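Local coordinates for protein esterase (Xanthomonas oryzae pv. oryzae, PDB 3H2G) that degrades rice cell walls as a virulence esterase of the plant pathogen, hydrolysing ester bonds probably by the serine mechanism of alpha/beta-hydrolases, at residues Leu139-Glu144 and Gly178-Met183; Thr185-Glu190 and Leu320-Gln325; Asp217-Ser222 and Gly297-Phe302; Phe230-Gly235 and Pro285-Val290. All blocks are in the same frame, centred on the assembly; numbering follows the deposited sequence.

Interaction 1. Residues Leu139-Glu144 and Gly178-Met183; sequences LHSASE and GGHTAM
The imidazole of His180 reaches from helix 177-192 to Leu139, Ser141 and Glu144, where helix 141-162 begins, a meeting of two helices in the alpha/beta-hydrolase core. Helix 177-192 follows what is probably the nucleophile elbow, to which Gly178 belongs. In His180, CG is anti to the backbone N (chi1 179°), on a side chain whose CB already points toward Leu139-Glu144. Leu139 lies over one face, crossing the ring side chain at about a right angle; its CD2 is 4.1 Å from His180 CG and offset toward the rim. The extended Glu144 side chain comes in at the ring edge, with carboxylate and imidazole planes 77° apart. The model sets its OE2 doubtfully close to that edge, so the exact spacing there is uncertain. Nearby, the carboxylate also packs against Thr181, whose OG1 is 3.3 Å from Glu144 CD; that hydroxyl finds its main partner elsewhere, in Tyr125 OH. The helix start has its own bonds: His140 holds the N-cap position, its carbonyl O accepting from Glu144 N at 3.0 Å, and its ND1 shares a hydrogen bond of 2.8 Å with Ser143 OG. Ser141 N is bound by Asn317 OD1, which helps to place the backbone that carries the Ser141 hydroxyl. The polar link across the contact is slight: His180 NE2 gives a weak, bent hydrogen bond (121° at the hydrogen) to Ser141 OG, 3.1 Å away and oblique to the ring.

Interaction 2. Residues Thr185-Glu190 and Leu320-Gln325; sequences TQREIE and LEWAPQ
A helical turn at Glu190 runs beside the irregular backbone at Gln325, with their CA atoms 7.1 Å apart. In the alpha/beta-hydrolase fold this joins helix 177-192 to the loop leading into strand 328-332. The indole of Trp322 is sandwiched. On one face lies the aliphatic part of Arg187, its CB making a CH-pi contact 3.7 Å from the centroid of the six-membered ring, almost on the normal; CG lies at the ring fusion, nearest Trp322 CD2, and CD continues over the five-membered ring. The opposite face meets Pro324 CG from the same loop. Trp322 CG sits between its backbone N and carbonyl carbon (chi1 60°), and NE1 is engaged by Leu319 O. The guanidinium of Arg187 turns off beyond a bend at chi3, its cation at most weakly attracted to the ring. Gln186 comes to the indole edge, CD 3.7 Å from Trp322 CH2, with the amide plane nearly perpendicular to the ring. Its OE1 is bound by Ser202 OG, and NE2 donates to Glu190 OE2 at 2.8 Å, meeting that oxygen on its syn side. Thr326 OG1 is also bonded to OE2, so two partners, the Gln186 amide and this hydroxyl, help to hold the carboxylate that receives the loop. Glu190 OE1 accepts from Gln325 N at 2.7 Å in a fairly straight bond (158°), the donor lying above the carboxylate plane. The same OE1 is reached at 2.7 Å by water 2, which also donates to Ala323 O at 3.0 Å.

Interaction 3. Residues Asp217-Ser222 and Gly297-Phe302; sequences DSWSGS and GFYSDF
Tyr299 OH is gripped twice: it donates to Trp219 O at 2.7 Å and accepts from water 3 at 3.0 Å, the same water donating to Ser220 O. The phenol thereby clasps the type I turn from Ser218 to Gly221, which Gly221 leaves with positive phi after helix 211-218. A second bond runs the other way, from Trp219 NE1 to Tyr299 O at 2.9 Å; it lies in the carbonyl plane, on a lone pair, and close to the plane of the indole. Between them the two residues exchange a side-chain donor and a backbone acceptor in each direction, which fixes how the indole is rotated. Trp219 CG stands anti to its backbone N (chi1 -161°), and the indole lies against helix 296-304. There it slips between two aromatic side chains. Phe302 stacks face to face on the six-membered ring, centroids 4.0 Å apart and planes 30° from parallel, with CD2 over the indole centre. On the opposite face Tyr299 slides past, CE1 offset toward the rim, and the two rings barely overlap. Phe298 closes the edge: its CE2 is 3.7 Å from Trp219 CH2. Phe310 extends the group, its ring meeting that of Phe302 and its side chain touching Phe298. The arrangement is an aromatic cluster centred on one tryptophan, tying together two parts of the strand-free insertion between strands 198-205 and 328-332, the kind of cap that many alpha/beta-hydrolases carry and possibly part of this enzyme's substrate recognition module.

Interaction 4. Residues Phe230-Gly235 and Pro285-Val290; sequences FGILLG and PSIDKV
Ile232 and Ile287 carry this contact, their side chains crossing at a slant where helix 231-246 meets the turn ahead of helix 290-293. Ile287 CD1 lies 4.0 Å from Ile232 CG1 and also touches Gly231, 4.1 Å from its CA, so that the methyl rests directly on the first helical turn. The CD1 methyl of Ile232 reaches on to the Pro285 ring, 4.1 Å from Pro285 CG; its still closer approach to the Pro285 carbonyl is doubtful in the model. In Ile232, CG1 is anti to the carbonyl carbon (chi1 -68°), and CD1 is extended beyond it toward Pro285 and Ser286. In the next shell, Tyr293 touches both Ile232 and Pro285. The loop is shaped by its own bonds: Lys289 N donates to Ser286 O at 2.9 Å, and Lys289 NZ forms a salt bridge to Asp288 OD1 while donating to Ser286 OG. Ser286 OG in turn donates to Asp288 OD2. Those charged groups belong to the loop's own network. What joins the two parts of the helical insertion here is therefore chiefly dispersion and close fit between aliphatic groups, with little directional bonding to fix their relative setting.

In the fold
The four contacts form two pairs. Interactions 1 and 2 share helix 177-192 and touch, Met183 CG packing 3.6 Å from Trp322 CZ2 and Ser141 CB 3.7 Å from Arg187 NH2. Interactions 3 and 4, centres about 11 Å apart, meet in the helical insertion, where Gly221 CA lies 3.6 Å from Ile287 CG1 and Tyr299 OH 3.5 Å from Val290 CG1. The pairs do not touch: the centre of interaction 1 is about 23 Å from those of 3 and 4, although its nearest atoms come to about 6 Å from interaction 4. Interaction 1 lies nearest the middle of the chain, with Leu139 close to the probable catalytic triad of Ser176, His377 and Asp336.

Interaction 1. Residues Leu139-Glu144 and Gly178-Met183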
loop_
_atom_site.group_PDB
_atom_site.type_symbol
_atom_site.label_atom_id
_atom_site.label_comp_id
_atom_site.label_asym_id
_atom_site.label_seq_id
_atom_site.Cartn_x
_atom_site.Cartn_y
_atom_site.Cartn_z
ATOM N N LEU A 139 -7.576 2.439 2.935
ATOM C CA LEU A 139 -7.363 1.615 4.126
ATOM C C LEU A 139 -8.473 0.608 4.429
ATOM O O LEU A 139 -8.687 0.231 5.588
ATOM C CB LEU A 139 -7.122 2.520 5.342
ATOM C CG LEU A 139 -5.857 3.382 5.220
ATOM C CD1 LEU A 139 -5.798 4.401 6.355
ATOM C CD2 LEU A 139 -4.629 2.482 5.235
ATOM N N HIS A 140 -9.168 0.169 3.381
ATOM C CA HIS A 140 -10.238 -0.814 3.514
ATOM C C HIS A 140 -9.647 -2.180 3.160
ATOM O O HIS A 140 -9.475 -2.511 1.988
ATOM C CB HIS A 140 -11.389 -0.476 2.560
ATOM C CG HIS A 140 -12.554 -1.409 2.665
ATOM N ND1 HIS A 140 -13.040 -2.114 1.585
ATOM C CD2 HIS A 140 -13.335 -1.748 3.718
ATOM C CE1 HIS A 140 -14.071 -2.847 1.969
ATOM N NE2 HIS A 140 -14.271 -2.643 3.259
ATOM N N SER A 141 -9.336 -2.963 4.187
ATOM C CA SER A 141 -8.729 -4.278 4.016
ATOM C C SER A 141 -9.346 -5.171 2.944
ATOM O O SER A 141 -8.633 -5.715 2.096
ATOM C CB SER A 141 -8.730 -5.025 5.355
ATOM O OG SER A 141 -8.083 -4.262 6.360
ATOM N N ALA A 142 -10.665 -5.324 2.974
ATOM C CA ALA A 142 -11.345 -6.191 2.017
ATOM C C ALA A 142 -11.138 -5.845 0.545
ATOM O O ALA A 142 -10.816 -6.727 -0.253
ATOM C CB ALA A 142 -12.838 -6.242 2.330
ATOM N N SER A 143 -11.327 -4.580 0.178
ATOM C CA SER A 143 -11.169 -4.183 -1.220
ATOM C C SER A 143 -9.709 -3.994 -1.629
ATOM O O SER A 143 -9.380 -4.067 -2.812
ATOM C CB SER A 143 -11.988 -2.918 -1.526
ATOM O OG SER A 143 -11.575 -1.820 -0.738
ATOM N N GLU A 144 -8.832 -3.746 -0.662
ATOM C CA GLU A 144 -7.414 -3.624 -0.981
ATOM C C GLU A 144 -6.964 -5.029 -1.375
ATOM O O GLU A 144 -6.197 -5.217 -2.325
ATOM C CB GLU A 144 -6.617 -3.149 0.238
ATOM C CG GLU A 144 -6.680 -1.648 0.482
ATOM C CD GLU A 144 -5.986 -1.252 1.765
ATOM O OE1 GLU A 144 -5.789 -0.043 1.994
ATOM O OE2 GLU A 144 -5.642 -2.158 2.549
ATOM N N GLY A 178 0.217 0.611 1.335
ATOM C CA GLY A 178 0.501 -0.639 0.649
ATOM C C GLY A 178 0.919 -1.755 1.584
ATOM O O GLY A 178 0.787 -2.932 1.244
ATOM N N GLY A 179 1.441 -1.392 2.753
ATOM C CA GLY A 179 1.844 -2.398 3.723
ATOM C C GLY A 179 0.583 -2.982 4.329
ATOM O O GLY A 179 0.513 -4.169 4.653
ATOM N N HIS A 180 -0.420 -2.124 4.485
ATOM C CA HIS A 180 -1.718 -2.520 5.016
ATOM C C HIS A 180 -2.334 -3.431 3.945
ATOM O O HIS A 180 -2.888 -4.486 4.250
ATOM C CB HIS A 180 -2.578 -1.266 5.236
ATOM C CG HIS A 180 -3.956 -1.544 5.758
ATOM N ND1 HIS A 180 -4.243 -1.639 7.104
ATOM C CD2 HIS A 180 -5.130 -1.731 5.110
ATOM C CE1 HIS A 180 -5.535 -1.874 7.260
ATOM N NE2 HIS A 180 -6.095 -1.935 6.067
ATOM N N THR A 181 -2.210 -3.022 2.686
ATOM C CA THR A 181 -2.726 -3.796 1.560
ATOM C C THR A 181 -2.074 -5.178 1.487
ATOM O O THR A 181 -2.756 -6.198 1.340
ATOM C CB THR A 181 -2.458 -3.073 0.222
ATOM O OG1 THR A 181 -3.206 -1.853 0.179
ATOM C CG2 THR A 181 -2.851 -3.955 -0.960
ATOM N N ALA A 182 -0.748 -5.203 1.578
ATOM C CA ALA A 182 -0.009 -6.459 1.509
ATOM C C ALA A 182 -0.465 -7.434 2.587
ATOM O O ALA A 182 -0.736 -8.605 2.305
ATOM C CB ALA A 182 1.491 -6.194 1.644
ATOM N N MET A 183 -0.559 -6.950 3.820
ATOM C CA MET A 183 -0.974 -7.804 4.930
ATOM C C MET A 183 -2.428 -8.249 4.803
ATOM O O MET A 183 -2.761 -9.400 5.108
ATOM C CB MET A 183 -0.768 -7.088 6.269
ATOM C CG MET A 183 -1.067 -7.983 7.473
ATOM S SD MET A 183 -0.689 -7.230 9.072
ATOM C CE MET A 183 1.094 -7.428 9.125
#

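Interaction 2. Residues Thr185-Glu190 and Leu320-Gln325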
loop_
_atom_site.group_PDB
_atom_site.type_symbol
_atom_site.label_atom_id
_atom_site.label_comp_id
_atom_site.label_asym_id
_atom_site.label_seq_id
_atom_site.Cartn_x
_atom_site.Cartn_y
_atom_site.Cartn_z
ATOM N N THR A 185 -4.050 -8.633 2.073
ATOM C CA THR A 185 -4.082 -9.594 0.974
ATOM C C THR A 185 -3.557 -10.942 1.473
ATOM O O THR A 185 -4.085 -12.000 1.123
ATOM C CB THR A 185 -3.214 -9.105 -0.211
ATOM O OG1 THR A 185 -3.718 -7.846 -0.685
ATOM C CG2 THR A 185 -3.237 -10.118 -1.346
ATOM N N GLN A 186 -2.517 -10.904 2.296
ATOM C CA GLN A 186 -1.953 -12.133 2.841
ATOM C C GLN A 186 -2.993 -12.860 3.690
ATOM O O GLN A 186 -3.158 -14.074 3.589
ATOM C CB GLN A 186 -0.731 -11.822 3.703
ATOM C CG GLN A 186 -0.223 -13.030 4.471
ATOM C CD GLN A 186 0.907 -12.690 5.420
ATOM O OE1 GLN A 186 1.293 -11.527 5.559
ATOM N NE2 GLN A 186 1.442 -13.709 6.087
ATOM N N ARG A 187 -3.691 -12.110 4.534
ATOM C CA ARG A 187 -4.702 -12.699 5.399
ATOM C C ARG A 187 -5.802 -13.383 4.590
ATOM O O ARG A 187 -6.237 -14.482 4.928
ATOM C CB ARG A 187 -5.318 -11.626 6.305
ATOM C CG ARG A 187 -6.325 -12.186 7.307
ATOM C CD ARG A 187 -6.879 -11.109 8.223
ATOM N NE ARG A 187 -7.625 -10.092 7.486
ATOM C CZ ARG A 187 -8.261 -9.074 8.058
ATOM N NH1 ARG A 187 -8.239 -8.939 9.380
ATOM N NH2 ARG A 187 -8.917 -8.195 7.315
ATOM N N GLU A 188 -6.241 -12.729 3.519
ATOM C CA GLU A 188 -7.301 -13.263 2.666
ATOM C C GLU A 188 -6.883 -14.524 1.913
ATOM O O GLU A 188 -7.646 -15.487 1.834
ATOM C CB GLU A 188 -7.758 -12.188 1.675
ATOM C CG GLU A 188 -8.865 -12.616 0.712
ATOM C CD GLU A 188 -10.138 -13.052 1.419
ATOM O OE1 GLU A 188 -10.391 -12.586 2.551
ATOM O OE2 GLU A 188 -10.894 -13.851 0.830
ATOM N N ILE A 189 -5.675 -14.521 1.359
ATOM C CA ILE A 189 -5.195 -15.685 0.623
ATOM C C ILE A 189 -5.040 -16.886 1.557
ATOM O O ILE A 189 -5.469 -17.993 1.233
ATOM C CB ILE A 189 -3.852 -15.379 -0.084
ATOM C CG1 ILE A 189 -4.085 -14.354 -1.203
ATOM C CG2 ILE A 189 -3.250 -16.663 -0.647
ATOM C CD1 ILE A 189 -2.820 -13.937 -1.945
ATOM N N GLU A 190 -4.437 -16.674 2.722
ATOM C CA GLU A 190 -4.267 -17.773 3.668
ATOM C C GLU A 190 -5.622 -18.321 4.121
ATOM O O GLU A 190 -5.800 -19.534 4.279
ATOM C CB GLU A 190 -3.459 -17.308 4.886
ATOM C CG GLU A 190 -1.986 -17.054 4.583
ATOM C CD GLU A 190 -1.198 -16.611 5.803
ATOM O OE1 GLU A 190 -1.664 -16.844 6.940
ATOM O OE2 GLU A 190 -0.102 -16.044 5.622
ATOM N N LEU A 320 -4.800 -7.278 13.092
ATOM C CA LEU A 320 -4.125 -7.880 14.234
ATOM C C LEU A 320 -4.629 -9.241 14.709
ATOM O O LEU A 320 -3.833 -10.099 15.101
ATOM C CB LEU A 320 -4.193 -6.906 15.419
ATOM C CG LEU A 320 -3.747 -5.463 15.174
ATOM C CD1 LEU A 320 -4.087 -4.603 16.392
ATOM C CD2 LEU A 320 -2.247 -5.429 14.889
ATOM N N GLU A 321 -5.942 -9.437 14.677
ATOM C CA GLU A 321 -6.536 -10.674 15.178
ATOM C C GLU A 321 -6.568 -11.887 14.259
ATOM O O GLU A 321 -7.632 -12.318 13.813
ATOM C CB GLU A 321 -7.947 -10.384 15.689
ATOM C CG GLU A 321 -7.983 -9.294 16.746
ATOM C CD GLU A 321 -9.372 -9.074 17.309
ATOM O OE1 GLU A 321 -10.313 -8.872 16.512
ATOM O OE2 GLU A 321 -9.518 -9.096 18.550
ATOM N N TRP A 322 -5.392 -12.441 13.990
ATOM C CA TRP A 322 -5.278 -13.631 13.163
ATOM C C TRP A 322 -3.898 -14.245 13.349
ATOM O O TRP A 322 -3.031 -13.657 14.000
ATOM C CB TRP A 322 -5.541 -13.313 11.685
ATOM C CG TRP A 322 -4.621 -12.311 11.064
ATOM C CD1 TRP A 322 -4.485 -10.992 11.402
ATOM C CD2 TRP A 322 -3.731 -12.540 9.966
ATOM N NE1 TRP A 322 -3.563 -10.386 10.577
ATOM C CE2 TRP A 322 -3.085 -11.314 9.689
ATOM C CE3 TRP A 322 -3.416 -13.663 9.189
ATOM C CZ2 TRP A 322 -2.141 -11.179 8.666
ATOM C CZ3 TRP A 322 -2.473 -13.528 8.166
ATOM C CH2 TRP A 322 -1.849 -12.295 7.916
ATOM N N ALA A 323 -3.706 -15.437 12.797
ATOM C CA ALA A 323 -2.438 -16.141 12.924
ATOM C C ALA A 323 -1.810 -16.373 11.552
ATOM O O ALA A 323 -2.203 -17.287 10.828
ATOM C CB ALA A 323 -2.663 -17.477 13.639
ATOM N N PRO A 324 -0.823 -15.539 11.178
ATOM C CA PRO A 324 -0.143 -15.662 9.883
ATOM C C PRO A 324 0.562 -17.008 9.744
ATOM O O PRO A 324 1.255 -17.453 10.663
ATOM C CB PRO A 324 0.836 -14.487 9.893
ATOM C CG PRO A 324 0.152 -13.477 10.780
ATOM C CD PRO A 324 -0.347 -14.349 11.906
ATOM N N GLN A 325 0.378 -17.650 8.593
ATOM C CA GLN A 325 0.978 -18.953 8.328
ATOM C C GLN A 325 2.200 -18.843 7.414
ATOM O O GLN A 325 3.083 -19.701 7.429
ATOM C CB GLN A 325 -0.057 -19.879 7.678
ATOM C CG GLN A 325 0.414 -21.313 7.491
ATOM C CD GLN A 325 0.196 -22.177 8.726
ATOM O OE1 GLN A 325 -0.090 -21.671 9.816
ATOM N NE2 GLN A 325 0.338 -23.490 8.561
HETATM O O HOH W 1 -8.652 -10.959 11.151
HETATM O O HOH W 2 -3.910 -17.145 8.324
#

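Interaction 3. Residues Asp217-Ser222 and Gly297-Phe302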
loop_
_atom_site.group_PDB
_atom_site.type_symbol
_atom_site.label_atom_id
_atom_site.label_comp_id
_atom_site.label_asym_id
_atom_site.label_seq_id
_atom_site.Cartn_x
_atom_site.Cartn_y
_atom_site.Cartn_z
ATOM N N ASP A 217 -2.939 7.228 18.620
ATOM C CA ASP A 217 -1.620 7.676 19.056
ATOM C C ASP A 217 -1.155 9.011 18.475
ATOM O O ASP A 217 -0.438 9.763 19.144
ATOM C CB ASP A 217 -0.568 6.601 18.758
ATOM C CG ASP A 217 -0.782 5.332 19.566
ATOM O OD1 ASP A 217 -1.567 5.366 20.538
ATOM O OD2 ASP A 217 -0.158 4.303 19.236
ATOM N N SER A 218 -1.557 9.309 17.242
ATOM C CA SER A 218 -1.154 10.554 16.586
ATOM C C SER A 218 -2.261 11.600 16.507
ATOM O O SER A 218 -2.080 12.641 15.879
ATOM C CB SER A 218 -0.672 10.268 15.157
ATOM O OG SER A 218 0.480 9.444 15.145
ATOM N N TRP A 219 -3.395 11.339 17.149
ATOM C CA TRP A 219 -4.526 12.262 17.075
ATOM C C TRP A 219 -4.241 13.724 17.438
ATOM O O TRP A 219 -4.823 14.633 16.842
ATOM C CB TRP A 219 -5.686 11.739 17.930
ATOM C CG TRP A 219 -7.004 12.349 17.557
ATOM C CD1 TRP A 219 -7.762 13.199 18.313
ATOM C CD2 TRP A 219 -7.711 12.172 16.322
ATOM N NE1 TRP A 219 -8.894 13.563 17.624
ATOM C CE2 TRP A 219 -8.888 12.949 16.399
ATOM C CE3 TRP A 219 -7.462 11.433 15.155
ATOM C CZ2 TRP A 219 -9.818 13.008 15.355
ATOM C CZ3 TRP A 219 -8.388 11.492 14.116
ATOM C CH2 TRP A 219 -9.553 12.275 14.225
ATOM N N SER A 220 -3.353 13.955 18.402
ATOM C CA SER A 220 -3.025 15.318 18.821
ATOM C C SER A 220 -2.185 16.051 17.780
ATOM O O SER A 220 -2.034 17.275 17.837
ATOM C CB SER A 220 -2.256 15.297 20.147
ATOM O OG SER A 220 -0.945 14.782 19.964
ATOM N N GLY A 221 -1.638 15.295 16.834
ATOM C CA GLY A 221 -0.803 15.884 15.806
ATOM C C GLY A 221 0.626 15.390 15.937
ATOM O O GLY A 221 1.458 15.605 15.055
ATOM N N SER A 222 0.918 14.731 17.051
ATOM C CA SER A 222 2.249 14.191 17.285
ATOM C C SER A 222 2.120 12.893 18.057
ATOM O O SER A 222 1.106 12.643 18.709
ATOM C CB SER A 222 3.109 15.177 18.082
ATOM O OG SER A 222 2.674 15.263 19.429
ATOM N N GLY A 297 -16.189 18.970 18.723
ATOM C CA GLY A 297 -16.891 17.815 19.263
ATOM C C GLY A 297 -16.300 16.506 18.767
ATOM O O GLY A 297 -15.966 15.619 19.560
ATOM N N PHE A 298 -16.173 16.382 17.450
ATOM C CA PHE A 298 -15.610 15.184 16.838
ATOM C C PHE A 298 -14.164 14.992 17.290
ATOM O O PHE A 298 -13.726 13.873 17.578
ATOM C CB PHE A 298 -15.639 15.309 15.309
ATOM C CG PHE A 298 -14.954 14.174 14.589
ATOM C CD1 PHE A 298 -15.570 12.930 14.468
ATOM C CD2 PHE A 298 -13.687 14.351 14.041
ATOM C CE1 PHE A 298 -14.932 11.876 13.809
ATOM C CE2 PHE A 298 -13.038 13.304 13.381
ATOM C CZ PHE A 298 -13.665 12.064 13.265
ATOM N N TYR A 299 -13.425 16.094 17.355
ATOM C CA TYR A 299 -12.021 16.043 17.736
ATOM C C TYR A 299 -11.781 15.517 19.154
ATOM O O TYR A 299 -10.805 14.803 19.392
ATOM C CB TYR A 299 -11.375 17.425 17.571
ATOM C CG TYR A 299 -9.864 17.367 17.599
ATOM C CD1 TYR A 299 -9.160 16.610 16.659
ATOM C CD2 TYR A 299 -9.142 18.014 18.597
ATOM C CE1 TYR A 299 -7.772 16.495 16.722
ATOM C CE2 TYR A 299 -7.754 17.906 18.669
ATOM C CZ TYR A 299 -7.078 17.144 17.732
ATOM O OH TYR A 299 -5.712 17.018 17.818
ATOM N N SER A 300 -12.657 15.855 20.096
ATOM C CA SER A 300 -12.477 15.368 21.460
ATOM C C SER A 300 -13.096 13.981 21.638
ATOM O O SER A 300 -12.621 13.181 22.447
ATOM C CB SER A 300 -13.089 16.344 22.472
ATOM O OG SER A 300 -14.499 16.402 22.355
ATOM N N ASP A 301 -14.142 13.698 20.866
ATOM C CA ASP A 301 -14.846 12.418 20.942
ATOM C C ASP A 301 -14.045 11.222 20.426
ATOM O O ASP A 301 -14.045 10.152 21.039
ATOM C CB ASP A 301 -16.162 12.501 20.164
ATOM C CG ASP A 301 -17.037 11.275 20.361
ATOM O OD1 ASP A 301 -17.544 11.079 21.485
ATOM O OD2 ASP A 301 -17.218 10.507 19.390
ATOM N N PHE A 302 -13.366 11.397 19.299
ATOM C CA PHE A 302 -12.601 10.299 18.721
ATOM C C PHE A 302 -11.650 9.581 19.685
ATOM O O PHE A 302 -11.738 8.364 19.856
ATOM C CB PHE A 302 -11.812 10.785 17.498
ATOM C CG PHE A 302 -10.992 9.708 16.844
ATOM C CD1 PHE A 302 -11.586 8.789 15.984
ATOM C CD2 PHE A 302 -9.635 9.588 17.117
ATOM C CE1 PHE A 302 -10.838 7.762 15.405
ATOM C CE2 PHE A 302 -8.875 8.566 16.545
ATOM C CZ PHE A 302 -9.479 7.651 15.686
HETATM O O HOH W 3 -4.040 18.925 19.369
#

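Interaction 4. Residues Phe230-Gly235 and Pro285-Val290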
loop_
_atom_site.group_PDB
_atom_site.type_symbol
_atom_site.label_atom_id
_atom_site.label_comp_id
_atom_site.label_asym_id
_atom_site.label_seq_id
_atom_site.Cartn_x
_atom_site.Cartn_y
_atom_site.Cartn_z
ATOM N N PHE A 230 1.782 14.917 8.165
ATOM C CA PHE A 230 0.800 14.716 7.106
ATOM C C PHE A 230 -0.551 14.245 7.645
ATOM O O PHE A 230 -1.406 13.793 6.886
ATOM C CB PHE A 230 1.342 13.694 6.099
ATOM C CG PHE A 230 2.799 13.887 5.766
ATOM C CD1 PHE A 230 3.271 15.121 5.329
ATOM C CD2 PHE A 230 3.701 12.835 5.899
ATOM C CE1 PHE A 230 4.622 15.305 5.032
ATOM C CE2 PHE A 230 5.051 13.009 5.604
ATOM C CZ PHE A 230 5.513 14.246 5.172
ATOM N N GLY A 231 -0.737 14.378 8.956
ATOM C CA GLY A 231 -1.966 13.941 9.600
ATOM C C GLY A 231 -3.279 14.515 9.097
ATOM O O GLY A 231 -4.278 13.796 9.010
ATOM N N ILE A 232 -3.303 15.804 8.777
ATOM C CA ILE A 232 -4.538 16.409 8.293
ATOM C C ILE A 232 -4.941 15.817 6.944
ATOM O O ILE A 232 -6.117 15.540 6.708
ATOM C CB ILE A 232 -4.403 17.941 8.185
ATOM C CG1 ILE A 232 -4.271 18.530 9.594
ATOM C CG2 ILE A 232 -5.618 18.534 7.470
ATOM C CD1 ILE A 232 -4.219 20.033 9.632
ATOM N N LEU A 233 -3.961 15.605 6.073
ATOM C CA LEU A 233 -4.220 15.033 4.755
ATOM C C LEU A 233 -4.619 13.559 4.846
ATOM O O LEU A 233 -5.648 13.150 4.308
ATOM C CB LEU A 233 -2.976 15.176 3.869
ATOM C CG LEU A 233 -2.547 16.602 3.502
ATOM C CD1 LEU A 233 -1.183 16.569 2.813
ATOM C CD2 LEU A 233 -3.594 17.235 2.592
ATOM N N LEU A 234 -3.803 12.760 5.531
ATOM C CA LEU A 234 -4.081 11.332 5.675
ATOM C C LEU A 234 -5.341 11.073 6.501
ATOM O O LEU A 234 -6.131 10.179 6.188
ATOM C CB LEU A 234 -2.875 10.630 6.309
ATOM C CG LEU A 234 -1.577 10.741 5.501
ATOM C CD1 LEU A 234 -0.420 10.120 6.271
ATOM C CD2 LEU A 234 -1.755 10.055 4.159
ATOM N N GLY A 235 -5.529 11.859 7.555
ATOM C CA GLY A 235 -6.708 11.698 8.387
ATOM C C GLY A 235 -7.967 12.034 7.606
ATOM O O GLY A 235 -8.983 11.348 7.726
ATOM N N PRO A 285 -5.142 23.063 6.011
ATOM C CA PRO A 285 -4.257 23.613 7.041
ATOM C C PRO A 285 -3.180 22.638 7.508
ATOM O O PRO A 285 -3.305 21.424 7.335
ATOM C CB PRO A 285 -5.226 24.002 8.158
ATOM C CG PRO A 285 -6.366 23.046 7.973
ATOM C CD PRO A 285 -6.537 23.008 6.480
ATOM N N SER A 286 -2.110 23.180 8.082
ATOM C CA SER A 286 -1.027 22.354 8.588
ATOM C C SER A 286 -1.457 21.725 9.917
ATOM O O SER A 286 -2.410 22.183 10.553
ATOM C CB SER A 286 0.242 23.197 8.759
ATOM O OG SER A 286 -0.041 24.428 9.398
ATOM N N ILE A 287 -0.754 20.674 10.326
ATOM C CA ILE A 287 -1.074 19.937 11.546
ATOM C C ILE A 287 -1.194 20.778 12.822
ATOM O O ILE A 287 -1.956 20.434 13.725
ATOM C CB ILE A 287 -0.039 18.811 11.775
ATOM C CG1 ILE A 287 -0.573 17.808 12.795
ATOM C CG2 ILE A 287 1.290 19.406 12.216
ATOM C CD1 ILE A 287 -1.802 17.049 12.310
ATOM N N ASP A 288 -0.449 21.875 12.899
ATOM C CA ASP A 288 -0.489 22.739 14.076
ATOM C C ASP A 288 -1.838 23.445 14.245
ATOM O O ASP A 288 -2.148 23.966 15.321
ATOM C CB ASP A 288 0.637 23.774 13.998
ATOM C CG ASP A 288 0.598 24.583 12.716
ATOM O OD1 ASP A 288 0.147 25.746 12.750
ATOM O OD2 ASP A 288 1.012 24.049 11.665
ATOM N N LYS A 289 -2.640 23.453 13.184
ATOM C CA LYS A 289 -3.949 24.100 13.217
ATOM C C LYS A 289 -5.075 23.065 13.196
ATOM O O LYS A 289 -6.191 23.357 12.766
ATOM C CB LYS A 289 -4.100 25.032 12.015
ATOM C CG LYS A 289 -3.017 26.093 11.900
ATOM C CD LYS A 289 -3.212 26.931 10.644
ATOM C CE LYS A 289 -2.087 27.940 10.464
ATOM N NZ LYS A 289 -0.768 27.280 10.244
ATOM N N VAL A 290 -4.778 21.859 13.669
ATOM C CA VAL A 290 -5.762 20.786 13.684
ATOM C C VAL A 290 -7.038 21.140 14.453
ATOM O O VAL A 290 -8.122 20.686 14.095
ATOM C CB VAL A 290 -5.148 19.478 14.266
ATOM C CG1 VAL A 290 -4.760 19.677 15.720
ATOM C CG2 VAL A 290 -6.131 18.328 14.108
#